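Local atomic coordinates of cycloalternan-forming enzyme (Listeria monocytogenes serovar 1/2a, PDB entry 5F7U), a protein that is a multidomain member of glycoside hydrolase family 31, with a TIM barrel joined to beta-rich domains and a family 6 carbohydrate-binding module. Residues A[940-945]-A[959-964]; A[408-413]-A[428-433]; A[7-12]-A[38-43]. The protein carries 1 engineered substitution. All blocks are in the same frame, centred on the assembly; numbering follows the deposited sequence.

Contact 1: residues A[940-945]-A[959-964]; sequences PYEAEF and GYTGTG. With MG (magnesium ion), chain G; GLC (alpha-D-glucopyranose), chain B.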
loop_
_atom_site.group_PDB
_atom_site.type_symbol
_atom_site.label_atom_id
_atom_site.label_comp_id
_atom_site.label_asym_id
_atom_site.label_seq_id
_atom_site.Cartn_x
_atom_site.Cartn_y
_atom_site.Cartn_z
ATOM N N PRO A 940 -34.612 3.808 -10.314
ATOM C CA PRO A 940 -35.482 4.274 -9.242
ATOM C C PRO A 940 -34.757 4.397 -7.901
ATOM O O PRO A 940 -33.738 3.719 -7.672
ATOM C CB PRO A 940 -36.537 3.163 -9.125
ATOM C CG PRO A 940 -36.533 2.495 -10.463
ATOM C CD PRO A 940 -35.102 2.544 -10.899
ATOM N N TYR A 941 -35.274 5.296 -7.059
ATOM C CA TYR A 941 -34.942 5.351 -5.640
ATOM C C TYR A 941 -35.973 4.481 -4.921
ATOM O O TYR A 941 -37.151 4.849 -4.829
ATOM C CB TYR A 941 -35.043 6.801 -5.137
ATOM C CG TYR A 941 -33.960 7.703 -5.682
ATOM C CD1 TYR A 941 -34.058 8.273 -6.963
ATOM C CD2 TYR A 941 -32.815 7.964 -4.919
ATOM C CE1 TYR A 941 -33.046 9.090 -7.464
ATOM C CE2 TYR A 941 -31.816 8.794 -5.393
ATOM C CZ TYR A 941 -31.921 9.332 -6.674
ATOM O OH TYR A 941 -30.900 10.151 -7.128
ATOM N N GLU A 942 -35.533 3.330 -4.422
ATOM C CA GLU A 942 -36.461 2.352 -3.845
ATOM C C GLU A 942 -36.956 2.814 -2.482
ATOM O O GLU A 942 -36.152 3.215 -1.609
ATOM C CB GLU A 942 -35.811 0.960 -3.747
ATOM C CG GLU A 942 -35.477 0.330 -5.097
ATOM C CD GLU A 942 -36.690 0.112 -5.993
ATOM O OE1 GLU A 942 -37.849 0.011 -5.490
ATOM O OE2 GLU A 942 -36.473 0.010 -7.229
ATOM N N ALA A 943 -38.280 2.771 -2.296
ATOM C CA ALA A 943 -38.868 3.189 -1.031
ATOM C C ALA A 943 -38.371 2.328 0.136
ATOM O O ALA A 943 -38.176 2.830 1.244
ATOM C CB ALA A 943 -40.391 3.182 -1.112
ATOM N N GLU A 944 -38.136 1.042 -0.138
ATOM C CA GLU A 944 -37.680 0.086 0.878
ATOM C C GLU A 944 -36.245 0.382 1.373
ATOM O O GLU A 944 -35.831 -0.123 2.432
ATOM C CB GLU A 944 -37.824 -1.361 0.363
ATOM C CG GLU A 944 -37.057 -1.690 -0.914
ATOM C CD GLU A 944 -37.850 -1.540 -2.221
ATOM O OE1 GLU A 944 -38.755 -0.687 -2.384
ATOM O OE2 GLU A 944 -37.526 -2.289 -3.152
ATOM N N PHE A 945 -35.510 1.198 0.608
ATOM C CA PHE A 945 -34.166 1.655 1.012
ATOM C C PHE A 945 -34.180 3.034 1.670
ATOM O O PHE A 945 -33.127 3.542 2.108
ATOM C CB PHE A 945 -33.173 1.658 -0.162
ATOM C CG PHE A 945 -33.014 0.335 -0.873
ATOM C CD1 PHE A 945 -33.242 -0.898 -0.230
ATOM C CD2 PHE A 945 -32.594 0.321 -2.205
ATOM C CE1 PHE A 945 -33.081 -2.110 -0.921
ATOM C CE2 PHE A 945 -32.420 -0.882 -2.897
ATOM C CZ PHE A 945 -32.663 -2.103 -2.251
ATOM N N GLY A 959 -44.725 -7.411 -8.746
ATOM C CA GLY A 959 -44.580 -6.351 -9.744
ATOM C C GLY A 959 -43.770 -5.140 -9.328
ATOM O O GLY A 959 -43.544 -4.254 -10.137
ATOM N N TYR A 960 -43.346 -5.099 -8.061
ATOM C CA TYR A 960 -42.506 -4.022 -7.533
ATOM C C TYR A 960 -41.105 -4.078 -8.134
ATOM O O TYR A 960 -40.666 -5.116 -8.635
ATOM C CB TYR A 960 -42.387 -4.127 -5.999
ATOM C CG TYR A 960 -41.925 -5.499 -5.534
ATOM C CD1 TYR A 960 -40.560 -5.861 -5.556
ATOM C CD2 TYR A 960 -42.854 -6.455 -5.098
ATOM C CE1 TYR A 960 -40.150 -7.130 -5.153
ATOM C CE2 TYR A 960 -42.450 -7.720 -4.686
ATOM C CZ TYR A 960 -41.104 -8.049 -4.712
ATOM O OH TYR A 960 -40.701 -9.303 -4.296
ATOM N N THR A 961 -40.402 -2.959 -8.051
ATOM C CA THR A 961 -38.983 -2.936 -8.343
ATOM C C THR A 961 -38.223 -2.977 -7.008
ATOM O O THR A 961 -38.795 -2.688 -5.915
ATOM C CB THR A 961 -38.571 -1.720 -9.198
ATOM O OG1 THR A 961 -38.746 -0.527 -8.438
ATOM C CG2 THR A 961 -39.382 -1.636 -10.513
ATOM N N GLY A 962 -36.936 -3.313 -7.112
ATOM C CA GLY A 962 -36.088 -3.532 -5.943
ATOM C C GLY A 962 -36.493 -4.820 -5.247
ATOM O O GLY A 962 -36.914 -5.773 -5.899
ATOM N N THR A 963 -36.388 -4.837 -3.917
ATOM C CA THR A 963 -36.718 -6.034 -3.130
ATOM C C THR A 963 -38.142 -6.048 -2.571
ATOM O O THR A 963 -38.570 -7.052 -1.984
ATOM C CB THR A 963 -35.727 -6.231 -1.963
ATOM O OG1 THR A 963 -35.796 -5.101 -1.076
ATOM C CG2 THR A 963 -34.294 -6.424 -2.481
ATOM N N GLY A 964 -38.867 -4.945 -2.746
ATOM C CA GLY A 964 -40.250 -4.833 -2.264
ATOM C C GLY A 964 -40.779 -3.409 -2.320
ATOM O O GLY A 964 -40.525 -2.661 -3.287
HETATM MG MG MG G . -39.422 -1.152 -4.458
HETATM C C1 GLC B . -33.754 -3.004 3.329
HETATM C C2 GLC B . -34.544 -3.912 2.374
HETATM C C3 GLC B . -33.777 -5.205 2.074
HETATM C C4 GLC B . -32.371 -4.925 1.547
HETATM C C5 GLC B . -31.662 -3.968 2.505
HETATM C C6 GLC B . -30.295 -3.539 2.000
HETATM O O2 GLC B . -35.843 -4.194 2.907
HETATM O O3 GLC B . -34.481 -5.965 1.096
HETATM O O4 GLC B . -31.623 -6.149 1.446
HETATM O O5 GLC B . -32.453 -2.786 2.748
HETATM O O6 GLC B . -29.769 -2.699 3.036
#
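The Tyr960 ring has Gly964 CA over one face, near the rim, and Gly962 O at its edge. The Phe945 ring is met obliquely by Thr963 OG1 and by O5 of the chain B glucose. Two flat carboxylates carry the rest of this site in the carbohydrate-binding module. Glu944, bent at chi2 (-94°), grips the magnesium ion with both oxygens, OE1 at 2.2 Å and OE2 at 2.6 Å. Its OE2 also takes Gly964 N at 3.0 Å, from 69° out of the carboxylate plane. A weak bond from Thr963 N joins it. Glu942 splits its work. OE1 binds magnesium at 2.2 Å, and OE2 accepts Thr961 OG1 at 2.6 Å on its syn lone pair. Asn916 also bonds this OE2, and His1058 bonds Thr961 OG1. Thr961 O and Gly964 O bind the same ion, and Asp1057 adds a further ligand. Thr963 OG1 shares a 2.7 Å hydrogen bond with glucose O3. The cation probably offsets the crowded negative charge of three carboxylates and keeps Glu942 and Glu944 ionised. It also ties residues 959-964, with their glycan-binding Thr963, to 940-945.

Contact 2: residues A[408-413]-A[428-433]; sequences YYIWNN and DDFTFN. With GLC (alpha-D-glucopyranose), chain F.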
loop_
_atom_site.group_PDB
_atom_site.type_symbol
_atom_site.label_atom_id
_atom_site.label_comp_id
_atom_site.label_asym_id
_atom_site.label_seq_id
_atom_site.Cartn_x
_atom_site.Cartn_y
_atom_site.Cartn_z
ATOM N N TYR A 408 18.594 -24.104 2.276
ATOM C CA TYR A 408 17.420 -23.414 1.722
ATOM C C TYR A 408 17.341 -23.413 0.190
ATOM O O TYR A 408 16.626 -22.598 -0.392
ATOM C CB TYR A 408 17.251 -21.999 2.324
ATOM C CG TYR A 408 16.951 -22.086 3.786
ATOM C CD1 TYR A 408 15.643 -22.328 4.224
ATOM C CD2 TYR A 408 17.973 -21.993 4.729
ATOM C CE1 TYR A 408 15.360 -22.465 5.565
ATOM C CE2 TYR A 408 17.708 -22.133 6.086
ATOM C CZ TYR A 408 16.394 -22.361 6.487
ATOM O OH TYR A 408 16.122 -22.508 7.832
ATOM N N TYR A 409 18.084 -24.310 -0.466
ATOM C CA TYR A 409 17.854 -24.537 -1.887
ATOM C C TYR A 409 17.676 -26.016 -2.250
ATOM O O TYR A 409 17.509 -26.345 -3.427
ATOM C CB TYR A 409 18.901 -23.825 -2.768
ATOM C CG TYR A 409 20.320 -24.306 -2.592
ATOM C CD1 TYR A 409 20.764 -25.454 -3.242
ATOM C CD2 TYR A 409 21.230 -23.589 -1.799
ATOM C CE1 TYR A 409 22.067 -25.907 -3.077
ATOM C CE2 TYR A 409 22.544 -24.028 -1.637
ATOM C CZ TYR A 409 22.951 -25.184 -2.281
ATOM O OH TYR A 409 24.249 -25.643 -2.160
ATOM N N ILE A 410 17.674 -26.884 -1.233
ATOM C CA ILE A 410 17.521 -28.332 -1.403
ATOM C C ILE A 410 16.250 -28.749 -0.663
ATOM O O ILE A 410 16.008 -28.301 0.464
ATOM C CB ILE A 410 18.750 -29.095 -0.867
ATOM C CG1 ILE A 410 20.010 -28.677 -1.649
ATOM C CG2 ILE A 410 18.552 -30.625 -0.910
ATOM C CD1 ILE A 410 21.324 -29.194 -1.063
ATOM N N TRP A 411 15.446 -29.587 -1.322
ATOM C CA TRP A 411 14.218 -30.141 -0.750
ATOM C C TRP A 411 14.497 -30.948 0.503
ATOM O O TRP A 411 15.489 -31.702 0.576
ATOM C CB TRP A 411 13.474 -30.995 -1.793
ATOM C CG TRP A 411 12.881 -30.125 -2.825
ATOM C CD1 TRP A 411 13.492 -29.668 -3.968
ATOM C CD2 TRP A 411 11.577 -29.516 -2.784
ATOM N NE1 TRP A 411 12.624 -28.823 -4.657
ATOM C CE2 TRP A 411 11.451 -28.715 -3.952
ATOM C CE3 TRP A 411 10.492 -29.584 -1.879
ATOM C CZ2 TRP A 411 10.297 -27.973 -4.235
ATOM C CZ3 TRP A 411 9.332 -28.843 -2.173
ATOM C CH2 TRP A 411 9.256 -28.052 -3.348
ATOM N N ASN A 412 13.608 -30.816 1.483
ATOM C CA ASN A 412 13.729 -31.606 2.708
ATOM C C ASN A 412 13.815 -33.108 2.408
ATOM O O ASN A 412 13.119 -33.619 1.518
ATOM C CB ASN A 412 12.554 -31.326 3.652
ATOM C CG ASN A 412 12.912 -31.558 5.099
ATOM O OD1 ASN A 412 14.081 -31.858 5.420
ATOM N ND2 ASN A 412 11.925 -31.395 5.997
ATOM N N ASN A 413 14.703 -33.787 3.140
ATOM C CA ASN A 413 14.918 -35.246 3.030
ATOM C C ASN A 413 15.620 -35.714 1.744
ATOM O O ASN A 413 15.866 -36.923 1.588
ATOM C CB ASN A 413 13.616 -36.078 3.204
ATOM C CG ASN A 413 12.843 -35.784 4.489
ATOM O OD1 ASN A 413 11.634 -35.995 4.519
ATOM N ND2 ASN A 413 13.520 -35.328 5.547
ATOM N N ASP A 428 18.541 -34.007 -11.394
ATOM C CA ASP A 428 19.063 -35.380 -11.475
ATOM C C ASP A 428 20.100 -35.724 -10.418
ATOM O O ASP A 428 20.390 -36.904 -10.208
ATOM C CB ASP A 428 19.681 -35.641 -12.857
ATOM C CG ASP A 428 18.648 -35.691 -13.965
ATOM O OD1 ASP A 428 17.431 -35.697 -13.669
ATOM O OD2 ASP A 428 19.056 -35.713 -15.153
ATOM N N ASP A 429 20.682 -34.707 -9.780
ATOM C CA ASP A 429 21.666 -34.937 -8.715
ATOM C C ASP A 429 21.024 -35.491 -7.441
ATOM O O ASP A 429 21.710 -36.065 -6.600
ATOM C CB ASP A 429 22.443 -33.648 -8.398
ATOM C CG ASP A 429 23.468 -33.287 -9.475
ATOM O OD1 ASP A 429 24.101 -34.194 -10.077
ATOM O OD2 ASP A 429 23.662 -32.077 -9.710
ATOM N N PHE A 430 19.712 -35.310 -7.292
ATOM C CA PHE A 430 19.034 -35.653 -6.035
ATOM C C PHE A 430 18.315 -36.979 -6.101
ATOM O O PHE A 430 17.831 -37.371 -7.163
ATOM C CB PHE A 430 18.046 -34.558 -5.662
ATOM C CG PHE A 430 18.681 -33.227 -5.449
ATOM C CD1 PHE A 430 19.412 -32.964 -4.281
ATOM C CD2 PHE A 430 18.542 -32.221 -6.407
ATOM C CE1 PHE A 430 19.992 -31.716 -4.075
ATOM C CE2 PHE A 430 19.122 -30.969 -6.206
ATOM C CZ PHE A 430 19.838 -30.713 -5.031
ATOM N N THR A 431 18.306 -37.680 -4.972
ATOM C CA THR A 431 17.374 -38.763 -4.702
ATOM C C THR A 431 16.340 -38.182 -3.730
ATOM O O THR A 431 16.676 -37.758 -2.619
ATOM C CB THR A 431 18.098 -39.971 -4.080
ATOM O OG1 THR A 431 19.108 -40.425 -4.981
ATOM C CG2 THR A 431 17.141 -41.124 -3.788
ATOM N N PHE A 432 15.086 -38.160 -4.160
ATOM C CA PHE A 432 14.032 -37.533 -3.352
ATOM C C PHE A 432 13.344 -38.564 -2.465
ATOM O O PHE A 432 13.011 -39.647 -2.919
ATOM C CB PHE A 432 13.068 -36.762 -4.246
ATOM C CG PHE A 432 13.710 -35.582 -4.920
ATOM C CD1 PHE A 432 14.044 -34.442 -4.180
ATOM C CD2 PHE A 432 14.004 -35.608 -6.286
ATOM C CE1 PHE A 432 14.643 -33.341 -4.796
ATOM C CE2 PHE A 432 14.593 -34.508 -6.904
ATOM C CZ PHE A 432 14.913 -33.380 -6.162
ATOM N N ASN A 433 13.204 -38.226 -1.185
ATOM C CA ASN A 433 12.792 -39.169 -0.149
ATOM C C ASN A 433 11.752 -38.548 0.777
ATOM O O ASN A 433 11.567 -37.322 0.800
ATOM C CB ASN A 433 13.988 -39.583 0.724
ATOM C CG ASN A 433 15.173 -40.103 -0.072
ATOM O OD1 ASN A 433 15.145 -41.211 -0.610
ATOM N ND2 ASN A 433 16.243 -39.316 -0.110
HETATM C C1 GLC F . 9.535 -20.167 9.803
HETATM C C2 GLC F . 10.615 -20.358 10.877
HETATM C C3 GLC F . 12.000 -20.554 10.247
HETATM C C4 GLC F . 11.977 -21.657 9.189
HETATM C C5 GLC F . 10.902 -21.302 8.150
HETATM C C6 GLC F . 10.806 -22.270 6.977
HETATM O O2 GLC F . 10.671 -19.208 11.724
HETATM O O3 GLC F . 12.965 -20.867 11.259
HETATM O O4 GLC F . 13.272 -21.753 8.582
HETATM O O5 GLC F . 9.621 -21.200 8.803
HETATM O O6 GLC F . 10.275 -23.514 7.447
HETATM O O HOH W 1 13.278 -35.318 -0.881
#
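Chi1 of -61° in Ile410 sets CG2 anti to the backbone N, and this is the branch that touches Phe430. Phe430 has its CG anti to the carbonyl carbon and so presents CE1 to that branch. Trp411 and Phe432 also hold CG anti to the carbonyl carbon, which brings Phe432 CE1 against CB and CD1 of Trp411. The contact belongs to the TIM barrel. Both segments lie in the long loop between barrel strand 396-399, the second strand, and helix 439-448. The 14 residues between them hold no strand or alpha-helix. Apolar side chains and, at one end, polar backbone groups join the two arms.

Ile410 CG2 touches Phe430 CE1 at 3.6 Å, meeting the ring obliquely. Further along both segments, Phe432 CE1 lies 3.9 Å from Trp411 CD1. The five-membered ring of Trp411 and the Phe432 ring have planes at 82° and meet obliquely. Phe425 stacks on Phe430, Trp402 packs edge-to-face with Trp411, and Pro439 of helix 439-448 supports Trp411 and Phe432. Phe430 CB rests over one face of the Phe432 ring.

At the start of segment 408-413, Tyr408 belongs to a glycan pocket. Its OH lies 3.0 Å from O4 of the chain F glucose and is hydrogen-bonded to Glu405. The far end is polar. A water lies 2.9 Å from Asn412 O, to which it probably donates, and accepts from Asn433 N at 2.9 Å. Asn413 OD1 is taken by Lys435 N. Asn433 ND2 gives a nearly straight bond to Asn413 O, 3.0 Å and 164°, in both the carbonyl and amide planes.

Contact 3: residues A[7-12]-A[38-43]; sequences EYHSPY and LNITTW. With GLC (alpha-D-glucopyranose), chain E; GLC (alpha-D-glucopyranose), chain C.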
loop_
_atom_site.group_PDB
_atom_site.type_symbol
_atom_site.label_atom_id
_atom_site.label_comp_id
_atom_site.label_asym_id
_atom_site.label_seq_id
_atom_site.Cartn_x
_atom_site.Cartn_y
_atom_site.Cartn_z
ATOM N N GLU A 7 39.204 -7.588 27.219
ATOM C CA GLU A 7 38.623 -6.255 27.308
ATOM C C GLU A 7 37.917 -6.007 25.984
ATOM O O GLU A 7 38.363 -6.497 24.944
ATOM C CB GLU A 7 39.744 -5.220 27.531
ATOM C CG GLU A 7 39.327 -3.738 27.531
ATOM C CD GLU A 7 39.084 -3.153 26.134
ATOM O OE1 GLU A 7 39.536 -3.740 25.110
ATOM O OE2 GLU A 7 38.406 -2.109 26.043
ATOM N N TYR A 8 36.847 -5.207 26.008
ATOM C CA TYR A 8 36.149 -4.849 24.781
ATOM C C TYR A 8 35.391 -3.525 24.867
ATOM O O TYR A 8 34.660 -3.282 25.821
ATOM C CB TYR A 8 35.220 -5.997 24.391
ATOM C CG TYR A 8 34.451 -5.791 23.116
ATOM C CD1 TYR A 8 35.011 -6.123 21.883
ATOM C CD2 TYR A 8 33.145 -5.275 23.143
ATOM C CE1 TYR A 8 34.285 -5.946 20.715
ATOM C CE2 TYR A 8 32.415 -5.095 21.971
ATOM C CZ TYR A 8 32.990 -5.441 20.766
ATOM O OH TYR A 8 32.264 -5.255 19.599
ATOM N N HIS A 9 35.581 -2.694 23.843
ATOM C CA HIS A 9 34.776 -1.500 23.617
ATOM C C HIS A 9 34.630 -1.384 22.099
ATOM O O HIS A 9 35.567 -1.695 21.367
ATOM C CB HIS A 9 35.450 -0.243 24.213
ATOM C CG HIS A 9 34.877 1.057 23.714
ATOM N ND1 HIS A 9 33.721 1.612 24.220
ATOM C CD2 HIS A 9 35.305 1.901 22.745
ATOM C CE1 HIS A 9 33.456 2.739 23.582
ATOM N NE2 HIS A 9 34.404 2.936 22.678
ATOM N N SER A 10 33.438 -0.997 21.645
ATOM C CA SER A 10 33.199 -0.785 20.222
ATOM C C SER A 10 32.183 0.348 20.140
ATOM O O SER A 10 31.028 0.147 20.511
ATOM C CB SER A 10 32.659 -2.061 19.564
ATOM O OG SER A 10 32.730 -1.944 18.143
ATOM N N PRO A 11 32.609 1.532 19.664
ATOM C CA PRO A 11 31.837 2.758 19.930
ATOM C C PRO A 11 30.412 2.778 19.377
ATOM O O PRO A 11 29.540 3.380 19.987
ATOM C CB PRO A 11 32.680 3.862 19.266
ATOM C CG PRO A 11 33.586 3.163 18.315
ATOM C CD PRO A 11 33.877 1.839 18.978
ATOM N N TYR A 12 30.186 2.142 18.233
ATOM C CA TYR A 12 28.847 2.156 17.644
ATOM C C TYR A 12 28.003 0.922 17.921
ATOM O O TYR A 12 26.821 0.917 17.552
ATOM C CB TYR A 12 28.924 2.406 16.136
ATOM C CG TYR A 12 29.755 3.616 15.779
ATOM C CD1 TYR A 12 29.297 4.933 16.041
ATOM C CD2 TYR A 12 30.994 3.455 15.175
ATOM C CE1 TYR A 12 30.085 6.044 15.704
ATOM C CE2 TYR A 12 31.777 4.547 14.832
ATOM C CZ TYR A 12 31.320 5.826 15.098
ATOM O OH TYR A 12 32.140 6.878 14.721
ATOM N N LEU A 38 32.467 6.537 27.528
ATOM C CA LEU A 38 32.860 5.261 26.930
ATOM C C LEU A 38 32.510 4.107 27.850
ATOM O O LEU A 38 32.962 4.048 29.000
ATOM C CB LEU A 38 34.354 5.239 26.606
ATOM C CG LEU A 38 34.961 6.441 25.903
ATOM C CD1 LEU A 38 36.473 6.222 25.811
ATOM C CD2 LEU A 38 34.369 6.642 24.511
ATOM N N ASN A 39 31.696 3.197 27.333
ATOM C CA ASN A 39 31.340 1.981 28.063
ATOM C C ASN A 39 32.259 0.843 27.647
ATOM O O ASN A 39 32.351 0.524 26.468
ATOM C CB ASN A 39 29.872 1.642 27.830
ATOM C CG ASN A 39 28.965 2.730 28.353
ATOM O OD1 ASN A 39 28.825 2.877 29.561
ATOM N ND2 ASN A 39 28.401 3.546 27.451
ATOM N N ILE A 40 32.930 0.253 28.633
ATOM C CA ILE A 40 33.985 -0.749 28.395
ATOM C C ILE A 40 33.714 -1.990 29.236
ATOM O O ILE A 40 33.288 -1.863 30.381
ATOM C CB ILE A 40 35.360 -0.142 28.797
ATOM C CG1 ILE A 40 35.608 1.164 28.017
ATOM C CG2 ILE A 40 36.504 -1.145 28.605
ATOM C CD1 ILE A 40 36.621 2.092 28.701
ATOM N N THR A 41 33.967 -3.189 28.689
ATOM C CA THR A 41 33.827 -4.413 29.496
ATOM C C THR A 41 35.151 -5.131 29.642
ATOM O O THR A 41 36.006 -5.049 28.753
ATOM C CB THR A 41 32.716 -5.368 28.971
ATOM O OG1 THR A 41 32.364 -6.342 29.968
ATOM C CG2 THR A 41 33.102 -6.078 27.681
ATOM N N THR A 42 35.320 -5.785 30.791
ATOM C CA THR A 42 36.434 -6.717 30.984
ATOM C C THR A 42 35.869 -8.024 31.531
ATOM O O THR A 42 34.779 -8.038 32.110
ATOM C CB THR A 42 37.463 -6.158 31.986
ATOM O OG1 THR A 42 36.802 -5.828 33.230
ATOM C CG2 THR A 42 38.139 -4.918 31.401
ATOM N N TRP A 43 36.616 -9.114 31.362
ATOM C CA TRP A 43 36.224 -10.411 31.906
ATOM C C TRP A 43 37.501 -11.219 32.171
ATOM O O TRP A 43 38.509 -10.964 31.501
ATOM C CB TRP A 43 35.306 -11.162 30.935
ATOM C CG TRP A 43 35.943 -11.481 29.617
ATOM C CD1 TRP A 43 36.561 -12.661 29.264
ATOM C CD2 TRP A 43 36.031 -10.622 28.482
ATOM N NE1 TRP A 43 37.023 -12.579 27.969
ATOM C CE2 TRP A 43 36.713 -11.341 27.464
ATOM C CE3 TRP A 43 35.608 -9.306 28.219
ATOM C CZ2 TRP A 43 36.970 -10.793 26.198
ATOM C CZ3 TRP A 43 35.871 -8.753 26.950
ATOM C CH2 TRP A 43 36.550 -9.501 25.964
HETATM C C1 GLC E . 33.702 -14.192 27.331
HETATM C C2 GLC E . 33.181 -12.836 27.843
HETATM C C3 GLC E . 32.502 -12.039 26.723
HETATM C C4 GLC E . 33.430 -11.871 25.513
HETATM C C5 GLC E . 33.948 -13.244 25.044
HETATM C C6 GLC E . 35.026 -13.121 23.970
HETATM O O1 GLC E . 32.622 -15.107 27.106
HETATM O O2 GLC E . 32.295 -13.027 28.954
HETATM O O3 GLC E . 32.103 -10.750 27.193
HETATM O O4 GLC E . 32.700 -11.230 24.458
HETATM O O5 GLC E . 34.485 -14.034 26.129
HETATM O O6 GLC E . 35.061 -14.336 23.217
HETATM C C1 GLC C . 33.170 -9.881 24.205
HETATM C C2 GLC C . 31.969 -8.959 23.973
HETATM C C3 GLC C . 31.311 -9.320 22.631
HETATM C C4 GLC C . 32.323 -9.217 21.485
HETATM C C5 GLC C . 33.583 -10.053 21.782
HETATM C C6 GLC C . 34.689 -9.790 20.763
HETATM O O2 GLC C . 31.049 -9.081 25.064
HETATM O O3 GLC C . 30.181 -8.488 22.357
HETATM O O4 GLC C . 31.698 -9.643 20.270
HETATM O O5 GLC C . 34.105 -9.787 23.107
HETATM O O6 GLC C . 35.525 -10.947 20.655
#
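Glu7 lies opposite Thr42 in a non-hydrogen-bonded pair of antiparallel strands 6-8 and 36-43. Its CA makes a C-H...O contact with Thr41 O at 3.2 Å. Its backbone N lies over one face of the Trp43 indole, 3.5 Å from CH2. The side chain starts anti to the backbone N and bends at chi2 (-78°). This lays OE2 3.3 Å from Ile40 CG2, while Ser108 and Thr96 bond the two carboxylate oxygens.

Tyr8 follows in a hydrogen-bonded pair with Thr41. Tyr8 N bonds Thr41 O at 2.9 Å, and Thr41 N returns to Tyr8 O at 3.0 Å. Tyr8 CB meets the edge of the Trp43 ring, 3.8 Å from CZ3. The phenol ring carries C4 of the chain C glucose over the centre of one face. The chain E glucose lies over the Trp43 face opposite Glu7 N. The two aromatic residues line a glycan pocket with Asn75 and Asn76, each ring facing one glucose.

His9 donates from ND1 to Asn39 O at 2.8 Å and 172°. The bond runs in the imidazole plane but reaches the carbonyl from 45° above its plane. NE2 bonds Tyr94, so both ring nitrogens are engaged. His9 CE1 also touches Leu38 CB.

Strand 25-26 of this E-set-like N-terminal domain also pairs with 36-43, and 76-84 pairs on the other edge. Strand 91-100 packs against His9, Leu38 and Ile40.

Overall arrangement
From the N terminus, contact 3 comes first. It pairs residues 7-12 with 38-43 and closes a loop of 25 residues in the N-terminal beta domain. Contact 2 follows in the TIM barrel, closing 14 residues within the loop between its second strand and the next helix. Contact 1 comes last, closing 13 residues in the C-terminal carbohydrate-binding module. The three are in series, so none nests or crosses. Centres of contacts 3 and 2 lie about 45 Å apart, and those of 2 and 1 about 63 Å apart. Contacts 1 and 3 sit on opposite sides of the chain's centre, about 78 Å between centres. Each ties its own domain locally, and each includes a glycan-pocket residue.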